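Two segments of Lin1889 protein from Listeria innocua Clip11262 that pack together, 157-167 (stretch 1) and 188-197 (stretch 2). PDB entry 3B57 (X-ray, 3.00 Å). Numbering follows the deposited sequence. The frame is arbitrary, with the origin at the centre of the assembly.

Stretch 1, residues 157-167: TLQHFYDKLLL
Stretch 2 (188-197) MQDFIQALEK

The contact is built around Ile192 and Phe161. Ile192 (m, m) sets its CD1 over one face of the Phe161 ring (chi1 m, chi2 74°), 3.9 Å from the ring centroid in a CH-pi contact, and the same CD1 lies 3.8 Å from CD1 of Leu158 (t, p). Leu158 CD1 also meets Leu195 CD1 (t, t) at 3.7 Å, so one methyl serves two successive turns of the partner helix. Toward the other end, selenomethionine Met188 (t, t, chi3 -108°) brings CE to 3.7 Å from Phe161 CE2 and 4.1 Å from Leu165 CD1 (m, t), while its CG packs 3.7 Å from CD1 of Leu166 (chi1 -103°, chi2 48°).

Both stretches are helical, running in roughly opposed directions, the N-to-C axes at 144° (signed crossing angle -144°) and 11.5 Å apart at closest approach; this spacing leaves room for large side chains between them. Register is set by Leu158 CA to Ile192 CA and Leu166 CA to Met188 CA, both 7.9 Å. Stretch 1 widens into a pi-type turn at 161-165, where Leu166 N bonds Phe161 O at 3.0 Å; stretch 2 keeps regular i to i+4 bonds, such as Glu196 N to Ile192 O at 3.0 Å.

At the polar edge, Tyr162 (m, chi2 -60°) points CB sideways but brings OH within 2.8 Å of OE1 of Glu196 (m, t, chi3 -43°).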

ATOM      1  N   THR A 157      -4.430   3.323  -9.078  1.00 49.70           N
ATOM      2  CA  THR A 157      -3.509   2.276  -8.658  1.00 46.22           C
ATOM      3  C   THR A 157      -4.238   0.926  -8.717  1.00 45.50           C
ATOM      4  O   THR A 157      -3.677  -0.073  -9.174  1.00 44.79           O
ATOM      5  CB  THR A 157      -2.995   2.550  -7.218  1.00 44.80           C
ATOM      6  OG1 THR A 157      -2.290   3.798  -7.198  1.00 43.41           O
ATOM      7  CG2 THR A 157      -2.056   1.445  -6.741  1.00 42.99           C
ATOM      8  N   LEU A 158      -5.496   0.897  -8.272  1.00 43.65           N
ATOM      9  CA  LEU A 158      -6.268  -0.341  -8.314  1.00 42.06           C
ATOM     10  C   LEU A 158      -6.222  -0.948  -9.704  1.00 41.73           C
ATOM     11  O   LEU A 158      -6.022  -2.144  -9.846  1.00 42.70           O
ATOM     12  CB  LEU A 158      -7.740  -0.115  -7.940  1.00 40.78           C
ATOM     13  CG  LEU A 158      -8.644  -1.354  -8.148  1.00 39.50           C
ATOM     14  CD1 LEU A 158      -8.431  -2.345  -7.022  1.00 38.70           C
ATOM     15  CD2 LEU A 158     -10.116  -0.953  -8.205  1.00 40.46           C
ATOM     16  N   GLN A 159      -6.400  -0.124 -10.731  1.00 41.94           N
ATOM     17  CA  GLN A 159      -6.401  -0.626 -12.097  1.00 42.24           C
ATOM     18  C   GLN A 159      -5.054  -1.223 -12.504  1.00 40.99           C
ATOM     19  O   GLN A 159      -4.998  -2.170 -13.296  1.00 38.94           O
ATOM     20  CB  GLN A 159      -6.809   0.479 -13.074  1.00 43.94           C
ATOM     21  CG  GLN A 159      -7.186  -0.052 -14.460  1.00 47.04           C
ATOM     22  CD  GLN A 159      -8.284  -1.120 -14.415  1.00 49.01           C
ATOM     23  OE1 GLN A 159      -8.298  -2.055 -15.227  1.00 49.84           O
ATOM     24  NE2 GLN A 159      -9.212  -0.976 -13.470  1.00 49.13           N
ATOM     25  N   HIS A 160      -3.975  -0.672 -11.958  1.00 39.66           N
ATOM     26  CA  HIS A 160      -2.644  -1.181 -12.246  1.00 39.08           C
ATOM     27  C   HIS A 160      -2.605  -2.684 -11.901  1.00 38.68           C
ATOM     28  O   HIS A 160      -1.905  -3.468 -12.548  1.00 38.13           O
ATOM     29  CB  HIS A 160      -1.609  -0.393 -11.438  1.00 40.61           C
ATOM     30  CG  HIS A 160      -0.196  -0.790 -11.721  1.00 43.84           C
ATOM     31  ND1 HIS A 160       0.338  -0.782 -12.992  1.00 45.08           N
ATOM     32  CD2 HIS A 160       0.779  -1.255 -10.906  1.00 45.14           C
ATOM     33  CE1 HIS A 160       1.581  -1.228 -12.947  1.00 45.70           C
ATOM     34  NE2 HIS A 160       1.873  -1.522 -11.693  1.00 46.35           N
ATOM     35  N   PHE A 161      -3.369  -3.088 -10.889  1.00 38.15           N
ATOM     36  CA  PHE A 161      -3.424  -4.500 -10.517  1.00 37.97           C
ATOM     37  C   PHE A 161      -4.066  -5.347 -11.612  1.00 38.72           C
ATOM     38  O   PHE A 161      -3.653  -6.477 -11.853  1.00 39.66           O
ATOM     39  CB  PHE A 161      -4.202  -4.710  -9.213  1.00 35.70           C
ATOM     40  CG  PHE A 161      -3.411  -4.395  -7.973  1.00 33.98           C
ATOM     41  CD1 PHE A 161      -3.136  -3.082  -7.619  1.00 33.00           C
ATOM     42  CD2 PHE A 161      -2.931  -5.415  -7.161  1.00 30.06           C
ATOM     43  CE1 PHE A 161      -2.397  -2.799  -6.476  1.00 31.37           C
ATOM     44  CE2 PHE A 161      -2.193  -5.130  -6.019  1.00 27.77           C
ATOM     45  CZ  PHE A 161      -1.927  -3.826  -5.679  1.00 28.59           C
ATOM     46  N   TYR A 162      -5.081  -4.808 -12.273  1.00 38.93           N
ATOM     47  CA  TYR A 162      -5.736  -5.553 -13.335  1.00 39.12           C
ATOM     48  C   TYR A 162      -4.983  -5.490 -14.663  1.00 40.01           C
ATOM     49  O   TYR A 162      -5.103  -6.391 -15.491  1.00 38.89           O
ATOM     50  CB  TYR A 162      -7.161  -5.043 -13.521  1.00 36.55           C
ATOM     51  CG  TYR A 162      -8.081  -5.437 -12.390  1.00 35.30           C
ATOM     52  CD1 TYR A 162      -8.314  -6.784 -12.084  1.00 35.96           C
ATOM     53  CD2 TYR A 162      -8.723  -4.470 -11.621  1.00 33.76           C
ATOM     54  CE1 TYR A 162      -9.167  -7.150 -11.035  1.00 34.00           C
ATOM     55  CE2 TYR A 162      -9.571  -4.828 -10.575  1.00 31.52           C
ATOM     56  CZ  TYR A 162      -9.786  -6.159 -10.290  1.00 32.12           C
ATOM     57  OH  TYR A 162     -10.617  -6.506  -9.261  1.00 32.84           O
ATOM     58  N   ASP A 163      -4.200  -4.433 -14.852  1.00 41.10           N
ATOM     59  CA  ASP A 163      -3.455  -4.256 -16.090  1.00 43.23           C
ATOM     60  C   ASP A 163      -2.091  -4.933 -16.104  1.00 43.72           C
ATOM     61  O   ASP A 163      -1.738  -5.571 -17.093  1.00 45.04           O
ATOM     62  CB  ASP A 163      -3.279  -2.764 -16.404  1.00 44.17           C
ATOM     63  CG  ASP A 163      -4.601  -2.060 -16.710  1.00 45.68           C
ATOM     64  OD1 ASP A 163      -5.653  -2.743 -16.831  1.00 44.61           O
ATOM     65  OD2 ASP A 163      -4.571  -0.811 -16.837  1.00 45.05           O
ATOM     66  N   LYS A 164      -1.323  -4.794 -15.025  1.00 43.20           N
ATOM     67  CA  LYS A 164       0.000  -5.409 -14.955  1.00 41.97           C
ATOM     68  C   LYS A 164       0.114  -6.485 -13.891  1.00 40.11           C
ATOM     69  O   LYS A 164      -0.021  -7.666 -14.172  1.00 39.81           O
ATOM     70  CB  LYS A 164       1.079  -4.363 -14.672  1.00 44.57           C
ATOM     71  CG  LYS A 164       1.474  -3.488 -15.843  1.00 48.85           C
ATOM     72  CD  LYS A 164       2.999  -3.307 -15.873  1.00 51.23           C
ATOM     73  CE  LYS A 164       3.415  -2.011 -16.579  1.00 52.20           C
ATOM     74  NZ  LYS A 164       3.254  -0.797 -15.708  1.00 50.17           N
ATOM     75  N   LEU A 165       0.378  -6.043 -12.669  1.00 38.81           N
ATOM     76  CA  LEU A 165       0.562  -6.910 -11.523  1.00 37.69           C
ATOM     77  C   LEU A 165      -0.035  -8.306 -11.599  1.00 37.64           C
ATOM     78  O   LEU A 165       0.706  -9.288 -11.666  1.00 38.61           O
ATOM     79  CB  LEU A 165       0.070  -6.196 -10.271  1.00 37.39           C
ATOM     80  CG  LEU A 165       0.713  -4.817 -10.052  1.00 37.88           C
ATOM     81  CD1 LEU A 165       0.385  -4.355  -8.643  1.00 38.59           C
ATOM     82  CD2 LEU A 165       2.227  -4.874 -10.243  1.00 35.91           C
ATOM     83  N   LEU A 166      -1.363  -8.404 -11.580  1.00 37.26           N
ATOM     84  CA  LEU A 166      -2.049  -9.702 -11.631  1.00 35.98           C
ATOM     85  C   LEU A 166      -1.639 -10.584 -12.808  1.00 35.64           C
ATOM     86  O   LEU A 166      -1.714 -11.814 -12.723  1.00 34.99           O
ATOM     87  CB  LEU A 166      -3.563  -9.486 -11.641  1.00 36.57           C
ATOM     88  CG  LEU A 166      -4.305  -9.746 -10.318  1.00 37.48           C
ATOM     89  CD1 LEU A 166      -3.614  -9.057  -9.165  1.00 37.96           C
ATOM     90  CD2 LEU A 166      -5.746  -9.252 -10.439  1.00 38.69           C
ATOM     91  N   LEU A 167      -1.197  -9.944 -13.886  1.00 35.60           N
ATOM     92  CA  LEU A 167      -0.742 -10.628 -15.093  1.00 37.69           C
ATOM     93  C   LEU A 167       0.692 -11.155 -15.006  1.00 39.50           C
ATOM     94  O   LEU A 167       1.049 -12.107 -15.705  1.00 40.77           O
ATOM     95  CB  LEU A 167      -0.832  -9.688 -16.290  1.00 38.55           C
ATOM     96  CG  LEU A 167      -2.156  -9.677 -17.023  1.00 38.43           C
ATOM     97  CD1 LEU A 167      -2.359 -11.024 -17.705  1.00 41.68           C
ATOM     98  CD2 LEU A 167      -3.262  -9.392 -16.039  1.00 40.24           C
HETATM   99  N   MSE A 188      -2.661 -11.297  -2.986  1.00 38.18           N
HETATM  100  CA  MSE A 188      -2.900 -10.156  -3.838  1.00 39.47           C
HETATM  101  C   MSE A 188      -4.349 -10.210  -4.302  1.00 40.20           C
HETATM  102  O   MSE A 188      -5.054  -9.201  -4.304  1.00 40.77           O
HETATM  103  CB  MSE A 188      -1.948 -10.212  -5.022  1.00 41.12           C
HETATM  104  CG  MSE A 188      -1.911  -8.954  -5.833  1.00 45.20           C
HETATM  105 SE   MSE A 188      -0.374  -8.888  -6.979  1.00 53.37          SE
HETATM  106  CE  MSE A 188       0.581  -7.531  -6.013  1.00 50.05           C
ATOM    107  N   GLN A 189      -4.795 -11.402  -4.680  1.00 40.80           N
ATOM    108  CA  GLN A 189      -6.163 -11.592  -5.138  1.00 39.28           C
ATOM    109  C   GLN A 189      -7.118 -11.301  -3.971  1.00 38.57           C
ATOM    110  O   GLN A 189      -8.104 -10.581  -4.130  1.00 38.61           O
ATOM    111  CB  GLN A 189      -6.331 -13.020  -5.654  1.00 39.33           C
ATOM    112  CG  GLN A 189      -7.180 -13.116  -6.910  1.00 42.93           C
ATOM    113  CD  GLN A 189      -6.510 -13.935  -8.011  1.00 44.69           C
ATOM    114  OE1 GLN A 189      -5.958 -15.014  -7.747  1.00 44.52           O
ATOM    115  NE2 GLN A 189      -6.570 -13.434  -9.255  1.00 42.93           N
ATOM    116  N   ASP A 190      -6.809 -11.848  -2.799  1.00 37.17           N
ATOM    117  CA  ASP A 190      -7.629 -11.610  -1.623  1.00 36.03           C
ATOM    118  C   ASP A 190      -7.648 -10.132  -1.290  1.00 35.05           C
ATOM    119  O   ASP A 190      -8.705  -9.562  -1.020  1.00 36.01           O
ATOM    120  CB  ASP A 190      -7.100 -12.396  -0.433  1.00 37.29           C
ATOM    121  CG  ASP A 190      -7.427 -13.863  -0.527  1.00 41.26           C
ATOM    122  OD1 ASP A 190      -8.062 -14.260  -1.537  1.00 44.81           O
ATOM    123  OD2 ASP A 190      -7.051 -14.617   0.401  1.00 42.52           O
ATOM    124  N   PHE A 191      -6.478  -9.509  -1.311  1.00 33.48           N
ATOM    125  CA  PHE A 191      -6.399  -8.090  -1.017  1.00 30.78           C
ATOM    126  C   PHE A 191      -7.324  -7.316  -1.956  1.00 31.45           C
ATOM    127  O   PHE A 191      -8.152  -6.527  -1.499  1.00 31.42           O
ATOM    128  CB  PHE A 191      -4.960  -7.595  -1.150  1.00 26.65           C
ATOM    129  CG  PHE A 191      -4.839  -6.109  -1.094  1.00 23.30           C
ATOM    130  CD1 PHE A 191      -4.611  -5.375  -2.257  1.00 23.57           C
ATOM    131  CD2 PHE A 191      -5.035  -5.430   0.099  1.00 21.41           C
ATOM    132  CE1 PHE A 191      -4.587  -3.979  -2.237  1.00 22.03           C
ATOM    133  CE2 PHE A 191      -5.015  -4.037   0.132  1.00 20.66           C
ATOM    134  CZ  PHE A 191      -4.792  -3.310  -1.046  1.00 20.93           C
ATOM    135  N   ILE A 192      -7.197  -7.544  -3.263  1.00 31.85           N
ATOM    136  CA  ILE A 192      -8.054  -6.856  -4.228  1.00 33.46           C
ATOM    137  C   ILE A 192      -9.546  -7.071  -3.952  1.00 35.19           C
ATOM    138  O   ILE A 192     -10.313  -6.105  -3.856  1.00 35.25           O
ATOM    139  CB  ILE A 192      -7.736  -7.274  -5.683  1.00 30.13           C
ATOM    140  CG1 ILE A 192      -6.388  -6.698  -6.079  1.00 29.08           C
ATOM    141  CG2 ILE A 192      -8.801  -6.731  -6.632  1.00 29.74           C
ATOM    142  CD1 ILE A 192      -6.286  -5.194  -5.815  1.00 28.62           C
ATOM    143  N   GLN A 193      -9.960  -8.326  -3.828  1.00 35.38           N
ATOM    144  CA  GLN A 193     -11.354  -8.599  -3.548  1.00 36.34           C
ATOM    145  C   GLN A 193     -11.780  -7.728  -2.380  1.00 34.87           C
ATOM    146  O   GLN A 193     -12.686  -6.913  -2.508  1.00 34.79           O
ATOM    147  CB  GLN A 193     -11.539 -10.076  -3.226  1.00 39.24           C
ATOM    148  CG  GLN A 193     -11.166 -10.959  -4.395  1.00 47.73           C
ATOM    149  CD  GLN A 193     -11.214 -12.439  -4.064  1.00 52.63           C
ATOM    150  OE1 GLN A 193     -12.226 -12.933  -3.556  1.00 55.75           O
ATOM    151  NE2 GLN A 193     -10.120 -13.160  -4.352  1.00 54.15           N
ATOM    152  N   ALA A 194     -11.089  -7.870  -1.256  1.00 33.89           N
ATOM    153  CA  ALA A 194     -11.395  -7.095  -0.064  1.00 32.81           C
ATOM    154  C   ALA A 194     -11.396  -5.587  -0.319  1.00 33.24           C
ATOM    155  O   ALA A 194     -12.192  -4.865   0.273  1.00 32.32           O
ATOM    156  CB  ALA A 194     -10.405  -7.434   1.046  1.00 31.20           C
ATOM    157  N   LEU A 195     -10.517  -5.100  -1.191  1.00 35.02           N
ATOM    158  CA  LEU A 195     -10.482  -3.664  -1.452  1.00 36.47           C
ATOM    159  C   LEU A 195     -11.798  -3.232  -2.082  1.00 39.03           C
ATOM    160  O   LEU A 195     -12.571  -2.500  -1.470  1.00 40.82           O
ATOM    161  CB  LEU A 195      -9.317  -3.282  -2.387  1.00 34.05           C
ATOM    162  CG  LEU A 195      -8.696  -1.876  -2.209  1.00 31.55           C
ATOM    163  CD1 LEU A 195      -7.990  -1.414  -3.481  1.00 26.98           C
ATOM    164  CD2 LEU A 195      -9.773  -0.893  -1.840  1.00 29.75           C
ATOM    165  N   GLU A 196     -12.059  -3.709  -3.298  1.00 41.76           N
ATOM    166  CA  GLU A 196     -13.275  -3.349  -4.033  1.00 42.76           C
ATOM    167  C   GLU A 196     -14.548  -3.528  -3.229  1.00 42.29           C
ATOM    168  O   GLU A 196     -15.576  -2.916  -3.526  1.00 43.37           O
ATOM    169  CB  GLU A 196     -13.377  -4.164  -5.318  1.00 42.84           C
ATOM    170  CG  GLU A 196     -12.289  -3.840  -6.301  1.00 48.22           C
ATOM    171  CD  GLU A 196     -12.361  -4.686  -7.552  1.00 51.94           C
ATOM    172  OE1 GLU A 196     -12.597  -5.912  -7.433  1.00 53.94           O
ATOM    173  OE2 GLU A 196     -12.165  -4.130  -8.658  1.00 53.97           O
ATOM    174  N   LYS A 197     -14.474  -4.360  -2.204  1.00 40.62           N
ATOM    175  CA  LYS A 197     -15.630  -4.613  -1.379  1.00 40.19           C
ATOM    176  C   LYS A 197     -15.807  -3.520  -0.337  1.00 40.00           C
ATOM    177  O   LYS A 197     -16.887  -2.957  -0.213  1.00 39.75           O
ATOM    178  CB  LYS A 197     -15.500  -5.984  -0.727  1.00 40.24           C
ATOM    179  CG  LYS A 197     -16.679  -6.381   0.100  1.00 42.12           C
ATOM    180  CD  LYS A 197     -16.466  -7.762   0.676  1.00 44.82           C
ATOM    181  CE  LYS A 197     -17.443  -8.024   1.825  1.00 47.65           C
ATOM    182  NZ  LYS A 197     -17.349  -6.954   2.885  1.00 48.66           N
TER